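Local atomic coordinates of uncharacterized protein (Bacteroides ovatus CL02T12C04, PDB entry 6PTM), a protein that probably acts as an exo-carrageenase of glycoside hydrolase family GH42, cleaving carrageenan oligosaccharides from a chain end. Residues 308-319 with 362-370; 692-702 with 727-738. All blocks are in the same frame, centred on the assembly; numbering follows the deposited sequence.

Interaction 1: residues 308-319 with 362-370; sequences ISEYAYEEFRKW and DFMAFNMDR. With EDO (1,2-ethanediol), chain C.
F366 of helix 362-370 pushes its ring into a hole on helix 310-319 formed by A312, E315, F316 and W319, and W319 returns the fit as a knob among D362, A365, F366 and D369. The short helical segments cross steeply, at 106° with axes 10.2 Å apart. The CB of F316 stands almost squarely over the F366 ring, 3.8 Å from its centroid, while CG of R370 lies against the opposite face. CZ of F366 comes to 3.2 Å from the carbonyl O of A312, obliquely to the ring. With CG anti to the backbone N (chi1 -178°), the W319 side chain reaches across helix 362-370, laying one indole face over CA and CB of F366. Its NE1 then meets OD2 of D369 at 2.9 Å in a nearly straight bond on the anti side of the carboxylate, tilted somewhat out of its plane; the other oxygen of D369 accepts from an ethanediol. F363 turns its edge to the face of F316, a T-shaped pair with planes at 72°, and CZ of F363 is also met by CD1 of I308 at 3.7 Å. R370 grips OD1 of N367 side-on through NE and NH1, which fixes the turn of its guanidinium, so that NH1 reaches CG2 of I308 and NH2 reaches CB of A312, both obliquely; a water joins NH2 of R370 to the backbone N of S309. This aromatic cluster packs helix 310-324 across helix 358-385. D362 hydrogen-bonds to Y653, H324 and W334, while helix 570-575 packs against M364 and M368.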
loop_
_atom_site.group_PDB
_atom_site.type_symbol
_atom_site.label_atom_id
_atom_site.label_comp_id
_atom_site.label_asym_id
_atom_site.label_seq_id
_atom_site.Cartn_x
_atom_site.Cartn_y
_atom_site.Cartn_z
ATOM N N ILE A 308 18.381 -13.151 17.189
ATOM C CA ILE A 308 17.168 -13.276 18.049
ATOM C C ILE A 308 17.633 -13.498 19.480
ATOM O O ILE A 308 18.765 -13.886 19.661
ATOM C CB ILE A 308 16.196 -14.351 17.542
ATOM C CG1 ILE A 308 16.710 -15.772 17.767
ATOM C CG2 ILE A 308 15.857 -14.080 16.082
ATOM C CD1 ILE A 308 15.703 -16.856 17.386
ATOM N N SER A 309 16.768 -13.216 20.443
ATOM C CA SER A 309 17.092 -13.302 21.889
ATOM C C SER A 309 17.149 -14.772 22.305
ATOM O O SER A 309 16.753 -15.632 21.491
ATOM C CB SER A 309 16.102 -12.568 22.699
ATOM O OG SER A 309 14.936 -13.359 22.877
ATOM N N GLU A 310 17.522 -15.031 23.562
ATOM C CA GLU A 310 17.523 -16.401 24.147
ATOM C C GLU A 310 16.072 -16.825 24.376
ATOM O O GLU A 310 15.740 -17.980 24.086
ATOM C CB GLU A 310 18.436 -16.425 25.373
ATOM C CG GLU A 310 19.893 -16.147 24.991
ATOM C CD GLU A 310 20.458 -17.160 24.012
ATOM O OE1 GLU A 310 20.496 -18.345 24.368
ATOM O OE2 GLU A 310 20.753 -16.800 22.865
ATOM N N TYR A 311 15.213 -15.900 24.829
ATOM C CA TYR A 311 13.751 -16.144 24.953
ATOM C C TYR A 311 13.223 -16.587 23.580
ATOM O O TYR A 311 12.456 -17.587 23.523
ATOM C CB TYR A 311 13.006 -14.939 25.553
ATOM C CG TYR A 311 13.052 -14.856 27.064
ATOM C CD1 TYR A 311 12.335 -15.722 27.882
ATOM C CD2 TYR A 311 13.855 -13.926 27.687
ATOM C CE1 TYR A 311 12.413 -15.654 29.270
ATOM C CE2 TYR A 311 13.953 -13.840 29.069
ATOM C CZ TYR A 311 13.225 -14.703 29.868
ATOM O OH TYR A 311 13.354 -14.567 31.225
ATOM N N ALA A 312 13.642 -15.926 22.489
ATOM C CA ALA A 312 13.148 -16.208 21.121
ATOM C C ALA A 312 13.643 -17.587 20.683
ATOM O O ALA A 312 12.864 -18.316 20.076
ATOM C CB ALA A 312 13.580 -15.120 20.138
ATOM N N TYR A 313 14.905 -17.932 20.944
ATOM C CA TYR A 313 15.460 -19.247 20.556
ATOM C C TYR A 313 14.717 -20.361 21.308
ATOM O O TYR A 313 14.462 -21.444 20.711
ATOM C CB TYR A 313 16.974 -19.304 20.760
ATOM C CG TYR A 313 17.595 -20.298 19.820
ATOM C CD1 TYR A 313 17.928 -19.933 18.526
ATOM C CD2 TYR A 313 17.675 -21.649 20.152
ATOM C CE1 TYR A 313 18.424 -20.860 17.625
ATOM C CE2 TYR A 313 18.162 -22.591 19.259
ATOM C CZ TYR A 313 18.564 -22.193 17.997
ATOM O OH TYR A 313 19.000 -23.122 17.095
ATOM N N GLU A 314 14.372 -20.133 22.584
ATOM C CA GLU A 314 13.525 -21.099 23.333
ATOM C C GLU A 314 12.164 -21.257 22.624
ATOM O O GLU A 314 11.677 -22.397 22.499
ATOM C CB GLU A 314 13.455 -20.687 24.813
ATOM C CG GLU A 314 12.642 -21.649 25.674
ATOM C CD GLU A 314 13.108 -23.102 25.691
ATOM O OE1 GLU A 314 14.326 -23.387 25.447
ATOM O OE2 GLU A 314 12.241 -23.949 25.900
ATOM N N GLU A 315 11.576 -20.173 22.098
ATOM C CA GLU A 315 10.319 -20.294 21.318
ATOM C C GLU A 315 10.599 -21.086 20.034
ATOM O O GLU A 315 9.798 -21.986 19.672
ATOM C CB GLU A 315 9.703 -18.913 21.060
ATOM C CG GLU A 315 9.193 -18.267 22.331
ATOM C CD GLU A 315 8.197 -19.100 23.109
ATOM O OE1 GLU A 315 7.174 -19.466 22.535
ATOM O OE2 GLU A 315 8.506 -19.458 24.260
ATOM N N PHE A 316 11.740 -20.845 19.405
ATOM C CA PHE A 316 12.166 -21.617 18.210
ATOM C C PHE A 316 12.155 -23.136 18.490
ATOM O O PHE A 316 11.676 -23.903 17.638
ATOM C CB PHE A 316 13.530 -21.120 17.710
ATOM C CG PHE A 316 14.003 -21.693 16.396
ATOM C CD1 PHE A 316 13.137 -21.967 15.351
ATOM C CD2 PHE A 316 15.357 -21.909 16.190
ATOM C CE1 PHE A 316 13.613 -22.479 14.145
ATOM C CE2 PHE A 316 15.838 -22.371 14.969
ATOM C CZ PHE A 316 14.957 -22.653 13.947
ATOM N N ARG A 317 12.716 -23.582 19.610
ATOM C CA ARG A 317 12.760 -25.039 19.970
ATOM C C ARG A 317 11.318 -25.565 20.054
ATOM O O ARG A 317 11.045 -26.667 19.537
ATOM C CB ARG A 317 13.500 -25.250 21.295
ATOM C CG ARG A 317 14.969 -24.830 21.304
ATOM C CD ARG A 317 15.572 -25.041 22.691
ATOM N NE ARG A 317 16.968 -24.679 22.679
ATOM C CZ ARG A 317 17.477 -23.648 23.346
ATOM N NH1 ARG A 317 16.703 -22.911 24.119
ATOM N NH2 ARG A 317 18.747 -23.321 23.211
ATOM N N LYS A 318 10.398 -24.780 20.632
ATOM C CA LYS A 318 8.957 -25.136 20.691
ATOM C C LYS A 318 8.361 -25.222 19.286
ATOM O O LYS A 318 7.647 -26.198 18.975
ATOM C CB LYS A 318 8.240 -24.127 21.578
ATOM C CG LYS A 318 8.556 -24.302 23.055
ATOM C CD LYS A 318 8.013 -23.178 23.953
ATOM C CE LYS A 318 8.455 -23.315 25.391
ATOM N NZ LYS A 318 7.860 -22.236 26.208
ATOM N N TRP A 319 8.624 -24.243 18.437
ATOM C CA TRP A 319 8.127 -24.245 17.033
ATOM C C TRP A 319 8.694 -25.483 16.306
ATOM O O TRP A 319 7.939 -26.153 15.585
ATOM C CB TRP A 319 8.564 -22.939 16.356
ATOM C CG TRP A 319 8.093 -22.794 14.945
ATOM C CD1 TRP A 319 7.026 -22.054 14.532
ATOM C CD2 TRP A 319 8.692 -23.351 13.770
ATOM N NE1 TRP A 319 6.904 -22.131 13.182
ATOM C CE2 TRP A 319 7.901 -22.930 12.684
ATOM C CE3 TRP A 319 9.810 -24.160 13.517
ATOM C CZ2 TRP A 319 8.177 -23.318 11.377
ATOM C CZ3 TRP A 319 10.081 -24.536 12.221
ATOM C CH2 TRP A 319 9.287 -24.113 11.169
ATOM N N ASP A 362 13.690 -23.269 8.429
ATOM C CA ASP A 362 13.055 -23.357 9.763
ATOM C C ASP A 362 13.199 -22.019 10.472
ATOM O O ASP A 362 12.201 -21.562 11.088
ATOM C CB ASP A 362 13.629 -24.514 10.568
ATOM C CG ASP A 362 13.055 -25.866 10.162
ATOM O OD1 ASP A 362 12.078 -25.890 9.350
ATOM O OD2 ASP A 362 13.606 -26.875 10.612
ATOM N N PHE A 363 14.395 -21.431 10.437
ATOM C CA PHE A 363 14.654 -20.161 11.156
ATOM C C PHE A 363 13.722 -19.064 10.594
ATOM O O PHE A 363 13.080 -18.324 11.375
ATOM C CB PHE A 363 16.128 -19.786 11.052
ATOM C CG PHE A 363 16.558 -18.821 12.116
ATOM C CD1 PHE A 363 17.197 -19.277 13.254
ATOM C CD2 PHE A 363 16.364 -17.456 11.950
ATOM C CE1 PHE A 363 17.546 -18.389 14.261
ATOM C CE2 PHE A 363 16.749 -16.567 12.943
ATOM C CZ PHE A 363 17.333 -17.037 14.101
ATOM N N MET A 364 13.625 -18.964 9.264
ATOM C CA MET A 364 12.865 -17.879 8.604
ATOM C C MET A 364 11.361 -18.119 8.814
ATOM O O MET A 364 10.636 -17.127 9.052
ATOM C CB MET A 364 13.188 -17.776 7.109
ATOM C CG MET A 364 14.625 -17.436 6.795
ATOM S SD MET A 364 15.346 -16.226 7.897
ATOM C CE MET A 364 17.024 -16.200 7.259
ATOM N N ALA A 365 10.920 -19.385 8.764
ATOM C CA ALA A 365 9.509 -19.785 8.931
ATOM C C ALA A 365 9.087 -19.487 10.376
ATOM O O ALA A 365 8.028 -18.871 10.575
ATOM C CB ALA A 365 9.358 -21.249 8.578
ATOM N N PHE A 366 9.945 -19.852 11.337
ATOM C CA PHE A 366 9.738 -19.564 12.769
ATOM C C PHE A 366 9.669 -18.038 12.942
ATOM O O PHE A 366 8.776 -17.559 13.661
ATOM C CB PHE A 366 10.818 -20.195 13.653
ATOM C CG PHE A 366 10.907 -19.509 14.998
ATOM C CD1 PHE A 366 9.891 -19.654 15.926
ATOM C CD2 PHE A 366 11.954 -18.666 15.316
ATOM C CE1 PHE A 366 9.930 -18.983 17.136
ATOM C CE2 PHE A 366 12.004 -18.005 16.538
ATOM C CZ PHE A 366 10.991 -18.173 17.452
ATOM N N ASN A 367 10.595 -17.290 12.324
ATOM C CA ASN A 367 10.663 -15.833 12.559
ATOM C C ASN A 367 9.308 -15.219 12.123
ATOM O O ASN A 367 8.753 -14.358 12.845
ATOM C CB ASN A 367 11.868 -15.210 11.841
ATOM C CG ASN A 367 12.223 -13.814 12.334
ATOM O OD1 ASN A 367 12.066 -13.527 13.514
ATOM N ND2 ASN A 367 12.715 -12.956 11.450
ATOM N N MET A 368 8.773 -15.649 10.985
ATOM C CA MET A 368 7.447 -15.193 10.527
ATOM C C MET A 368 6.359 -15.546 11.544
ATOM O O MET A 368 5.600 -14.625 11.926
ATOM C CB MET A 368 7.098 -15.810 9.186
ATOM C CG MET A 368 7.767 -15.111 8.011
ATOM S SD MET A 368 7.204 -16.013 6.551
ATOM C CE MET A 368 8.193 -15.224 5.283
ATOM N N ASP A 369 6.304 -16.812 11.958
ATOM C CA ASP A 369 5.258 -17.332 12.873
ATOM C C ASP A 369 5.341 -16.607 14.218
ATOM O O ASP A 369 4.283 -16.281 14.731
ATOM C CB ASP A 369 5.295 -18.862 12.959
ATOM C CG ASP A 369 4.879 -19.533 11.653
ATOM O OD1 ASP A 369 4.462 -18.799 10.723
ATOM O OD2 ASP A 369 4.962 -20.780 11.565
ATOM N N ARG A 370 6.519 -16.324 14.765
ATOM C CA ARG A 370 6.557 -15.695 16.108
ATOM C C ARG A 370 6.195 -14.219 15.969
ATOM O O ARG A 370 5.721 -13.616 16.943
ATOM C CB ARG A 370 7.908 -15.844 16.808
ATOM C CG ARG A 370 9.073 -15.194 16.078
ATOM C CD ARG A 370 9.904 -14.366 17.000
ATOM N NE ARG A 370 10.986 -13.728 16.260
ATOM C CZ ARG A 370 11.905 -12.938 16.813
ATOM N NH1 ARG A 370 12.840 -12.403 16.043
ATOM N NH2 ARG A 370 11.913 -12.723 18.125
HETATM C C1 EDO C . 6.050 -19.794 7.899
HETATM O O1 EDO C . 4.681 -19.807 8.181
HETATM C C2 EDO C . 6.330 -20.667 6.717
HETATM O O2 EDO C . 6.222 -22.050 6.978
HETATM O O HOH W 1 14.010 -11.705 19.863
#

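Interaction 2: residues 692-702 with 727-738; sequences PMISIAETNDR and GKSDATVSMSAA. With EDO (1,2-ethanediol), chain E.
I696 and M735 lie side by side and point the same way, CG1 of I696 touching CG of M735 at 3.8 Å, in the apolar centre of an antiparallel strand pair. V733 adds its CB to CG2 of I696, and I694 sets CG2 against CB of M735. This face of the three-stranded sheet packs on strands 707-715, 718-725 and 765-772 of a second antiparallel sheet, a beta-sandwich-like layering. Paired backbone bonds link S695 with S736, A697 with S734 and T699 with T732, whose side chains occupy the other, more exposed face. T699 and T732 run alongside each other there, OG1 of T699 lying 3.6 Å from CB of T732. Toward the polar edge, the extended side chain of E698 passes CB of A731, and its OE2 accepts from ND2 of N700. OD1 of N700 closes an Asx turn onto the backbone N of R702, and CG of N700 covers one guanidinium face of R702. The backbone of G727 and K728 covers the opposite face, while NE bonds to N442. An alanine in place of R702 would probably leave N442 without this donor and open a gap between N700 and G727. S729 joins the segments past the N700/A731 end of the pair: its OG donates to OD1 of D701 at 2.7 Å from above the carboxylate plane and accepts from NH1 of R702 at 3.1 Å, close to the guanidinium plane.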
loop_
_atom_site.group_PDB
_atom_site.type_symbol
_atom_site.label_atom_id
_atom_site.label_comp_id
_atom_site.label_asym_id
_atom_site.label_seq_id
_atom_site.Cartn_x
_atom_site.Cartn_y
_atom_site.Cartn_z
ATOM N N PRO A 692 -12.994 -9.115 -21.203
ATOM C CA PRO A 692 -13.682 -7.835 -21.265
ATOM C C PRO A 692 -14.575 -7.667 -22.513
ATOM O O PRO A 692 -14.257 -8.196 -23.579
ATOM C CB PRO A 692 -12.526 -6.826 -21.281
ATOM C CG PRO A 692 -11.386 -7.564 -20.632
ATOM C CD PRO A 692 -11.531 -8.960 -21.198
ATOM N N MET A 693 -15.642 -6.889 -22.357
ATOM C CA MET A 693 -16.632 -6.619 -23.427
ATOM C C MET A 693 -16.089 -5.557 -24.392
ATOM O O MET A 693 -16.619 -5.470 -25.505
ATOM C CB MET A 693 -17.955 -6.154 -22.824
ATOM C CG MET A 693 -18.730 -7.262 -22.146
ATOM S SD MET A 693 -19.342 -8.431 -23.390
ATOM C CE MET A 693 -18.298 -9.836 -23.021
ATOM N N ILE A 694 -15.073 -4.796 -23.990
ATOM C CA ILE A 694 -14.330 -3.820 -24.832
ATOM C C ILE A 694 -12.924 -4.414 -24.984
ATOM O O ILE A 694 -12.340 -4.850 -23.947
ATOM C CB ILE A 694 -14.300 -2.404 -24.209
ATOM C CG1 ILE A 694 -15.687 -1.815 -23.916
ATOM C CG2 ILE A 694 -13.486 -1.444 -25.047
ATOM C CD1 ILE A 694 -16.619 -1.752 -25.114
ATOM N N SER A 695 -12.393 -4.464 -26.211
ATOM C CA SER A 695 -11.018 -4.921 -26.500
ATOM C C SER A 695 -10.129 -3.713 -26.677
ATOM O O SER A 695 -10.553 -2.748 -27.354
ATOM C CB SER A 695 -10.961 -5.801 -27.697
ATOM O OG SER A 695 -11.812 -6.888 -27.436
ATOM N N ILE A 696 -8.939 -3.775 -26.099
ATOM C CA ILE A 696 -7.936 -2.681 -26.218
ATOM C C ILE A 696 -6.606 -3.238 -26.728
ATOM O O ILE A 696 -6.146 -4.280 -26.264
ATOM C CB ILE A 696 -7.796 -1.897 -24.901
ATOM C CG1 ILE A 696 -9.164 -1.381 -24.449
ATOM C CG2 ILE A 696 -6.780 -0.790 -25.073
ATOM C CD1 ILE A 696 -9.128 -0.346 -23.371
ATOM N N ALA A 697 -6.037 -2.528 -27.693
ATOM C CA ALA A 697 -4.652 -2.693 -28.163
ATOM C C ALA A 697 -3.891 -1.406 -27.840
ATOM O O ALA A 697 -4.422 -0.306 -28.021
ATOM C CB ALA A 697 -4.640 -2.979 -29.653
ATOM N N GLU A 698 -2.632 -1.550 -27.471
ATOM C CA GLU A 698 -1.731 -0.425 -27.160
ATOM C C GLU A 698 -0.532 -0.464 -28.103
ATOM O O GLU A 698 0.124 -1.537 -28.174
ATOM C CB GLU A 698 -1.252 -0.566 -25.721
ATOM C CG GLU A 698 -0.292 0.515 -25.285
ATOM C CD GLU A 698 0.283 0.305 -23.889
ATOM O OE1 GLU A 698 -0.288 -0.515 -23.127
ATOM O OE2 GLU A 698 1.335 0.930 -23.596
ATOM N N THR A 699 -0.174 0.676 -28.687
ATOM C CA THR A 699 1.137 0.834 -29.371
ATOM C C THR A 699 1.938 1.930 -28.660
ATOM O O THR A 699 1.358 2.929 -28.208
ATOM C CB THR A 699 0.944 1.106 -30.869
ATOM O OG1 THR A 699 0.251 2.347 -30.933
ATOM C CG2 THR A 699 0.172 0.031 -31.599
ATOM N N ASN A 700 3.252 1.756 -28.573
ATOM C CA ASN A 700 4.172 2.759 -27.996
ATOM C C ASN A 700 5.539 2.497 -28.641
ATOM O O ASN A 700 5.680 1.468 -29.345
ATOM C CB ASN A 700 4.094 2.692 -26.457
ATOM C CG ASN A 700 4.495 1.327 -25.941
ATOM O OD1 ASN A 700 5.497 0.792 -26.412
ATOM N ND2 ASN A 700 3.715 0.707 -25.058
ATOM N N ASP A 701 6.522 3.343 -28.370
ATOM C CA ASP A 701 7.889 3.213 -28.947
ATOM C C ASP A 701 8.709 2.163 -28.177
ATOM O O ASP A 701 9.884 2.067 -28.463
ATOM C CB ASP A 701 8.599 4.573 -28.998
ATOM C CG ASP A 701 8.825 5.239 -27.641
ATOM O OD1 ASP A 701 8.602 4.566 -26.602
ATOM O OD2 ASP A 701 9.232 6.438 -27.620
ATOM N N ARG A 702 8.094 1.404 -27.264
ATOM C CA ARG A 702 8.817 0.366 -26.481
ATOM C C ARG A 702 8.442 -1.044 -26.964
ATOM O O ARG A 702 7.639 -1.164 -27.893
ATOM C CB ARG A 702 8.587 0.558 -24.977
ATOM C CG ARG A 702 8.860 1.977 -24.502
ATOM C CD ARG A 702 8.375 2.364 -23.123
ATOM N NE ARG A 702 7.269 1.568 -22.633
ATOM C CZ ARG A 702 6.009 1.945 -22.572
ATOM N NH1 ARG A 702 5.635 3.141 -22.996
ATOM N NH2 ARG A 702 5.120 1.111 -22.084
ATOM N N GLY A 727 3.397 3.172 -18.255
ATOM C CA GLY A 727 4.573 3.195 -19.147
ATOM C C GLY A 727 5.314 4.531 -19.126
ATOM O O GLY A 727 4.716 5.588 -18.839
ATOM N N LYS A 728 6.576 4.523 -19.528
ATOM C CA LYS A 728 7.431 5.720 -19.414
ATOM C C LYS A 728 7.345 6.574 -20.676
ATOM O O LYS A 728 8.062 7.575 -20.734
ATOM C CB LYS A 728 8.887 5.305 -19.249
ATOM C CG LYS A 728 9.422 4.610 -20.484
ATOM C CD LYS A 728 10.683 3.842 -20.223
ATOM C CE LYS A 728 11.921 4.686 -20.351
ATOM N NZ LYS A 728 12.980 3.851 -20.960
ATOM N N SER A 729 6.571 6.192 -21.683
ATOM C CA SER A 729 6.410 7.059 -22.885
ATOM C C SER A 729 4.953 7.021 -23.323
ATOM O O SER A 729 4.221 6.202 -22.806
ATOM C CB SER A 729 7.389 6.684 -24.009
ATOM O OG SER A 729 7.101 5.388 -24.525
ATOM N N ASP A 730 4.572 7.913 -24.234
ATOM C CA ASP A 730 3.207 7.997 -24.808
ATOM C C ASP A 730 2.798 6.626 -25.364
ATOM O O ASP A 730 3.592 5.922 -26.042
ATOM C CB ASP A 730 3.115 9.086 -25.882
ATOM C CG ASP A 730 3.313 10.497 -25.364
ATOM O OD1 ASP A 730 3.484 10.689 -24.136
ATOM O OD2 ASP A 730 3.311 11.383 -26.176
ATOM N N ALA A 731 1.552 6.277 -25.105
ATOM C CA ALA A 731 0.909 5.076 -25.636
ATOM C C ALA A 731 -0.333 5.524 -26.400
ATOM O O ALA A 731 -1.007 6.456 -25.950
ATOM C CB ALA A 731 0.584 4.147 -24.479
ATOM N N THR A 732 -0.604 4.885 -27.525
ATOM C CA THR A 732 -1.884 5.002 -28.253
ATOM C C THR A 732 -2.736 3.774 -27.946
ATOM O O THR A 732 -2.270 2.655 -28.204
ATOM C CB THR A 732 -1.654 5.120 -29.761
ATOM O OG1 THR A 732 -0.983 6.361 -29.941
ATOM C CG2 THR A 732 -2.952 5.049 -30.530
ATOM N N VAL A 733 -3.910 3.955 -27.344
ATOM C CA VAL A 733 -4.854 2.831 -27.100
ATOM C C VAL A 733 -5.851 2.835 -28.247
ATOM O O VAL A 733 -6.301 3.894 -28.654
ATOM C CB VAL A 733 -5.559 2.840 -25.728
ATOM C CG1 VAL A 733 -4.577 2.562 -24.600
ATOM C CG2 VAL A 733 -6.319 4.115 -25.464
ATOM N N SER A 734 -6.215 1.652 -28.704
ATOM C CA SER A 734 -7.259 1.470 -29.717
ATOM C C SER A 734 -8.331 0.525 -29.157
ATOM O O SER A 734 -7.983 -0.591 -28.711
ATOM C CB SER A 734 -6.617 0.976 -31.001
ATOM O OG SER A 734 -7.666 0.738 -31.885
ATOM N N MET A 735 -9.587 0.950 -29.160
ATOM C CA MET A 735 -10.694 0.194 -28.504
ATOM C C MET A 735 -11.704 -0.309 -29.547
ATOM O O MET A 735 -11.961 0.406 -30.509
ATOM C CB MET A 735 -11.429 1.089 -27.504
ATOM C CG MET A 735 -10.552 1.612 -26.387
ATOM S SD MET A 735 -11.578 2.472 -25.155
ATOM C CE MET A 735 -12.392 3.662 -26.212
ATOM N N SER A 736 -12.243 -1.506 -29.358
ATOM C CA SER A 736 -13.347 -2.057 -30.169
ATOM C C SER A 736 -14.261 -2.853 -29.251
ATOM O O SER A 736 -13.810 -3.283 -28.171
ATOM C CB SER A 736 -12.839 -2.909 -31.303
ATOM O OG SER A 736 -12.170 -4.046 -30.771
ATOM N N ALA A 737 -15.504 -3.068 -29.667
ATOM C CA ALA A 737 -16.451 -3.967 -28.978
ATOM C C ALA A 737 -16.012 -5.410 -29.185
ATOM O O ALA A 737 -15.623 -5.728 -30.267
ATOM C CB ALA A 737 -17.835 -3.736 -29.514
ATOM N N ALA A 738 -16.121 -6.264 -28.181
ATOM C CA ALA A 738 -15.830 -7.704 -28.324
ATOM C C ALA A 738 -16.925 -8.305 -29.201
ATOM O O ALA A 738 -16.608 -9.169 -30.037
ATOM C CB ALA A 738 -15.778 -8.382 -26.976
HETATM C C1 EDO E . -18.162 -6.700 -17.994
HETATM O O1 EDO E . -17.375 -6.548 -16.826
HETATM C C2 EDO E . -17.538 -5.916 -19.085
HETATM O O2 EDO E . -16.231 -6.320 -19.468
HETATM O O HOH W 2 5.795 5.767 -27.175
#

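In the fold
Interaction 1 and interaction 2 share no helix or strand; their centres are about 50 Å apart, on opposite sides of the chain's centre. The first is a buried helix crossing within the beta-galactosidase family region, held chiefly by interlocking aromatic rings, with one direct hydrogen bond between the segments. The second is a partly buried strand pairing near the C-terminal end, where a regular backbone ladder does most of the joining and side chains divide between a mainly apolar inner face that turns polar toward one end and a small-residue, polar outer one. Arginines lie at one side of each: R370 flanks the aromatic packing, whereas R702 is sandwiched beyond one end of the ladder.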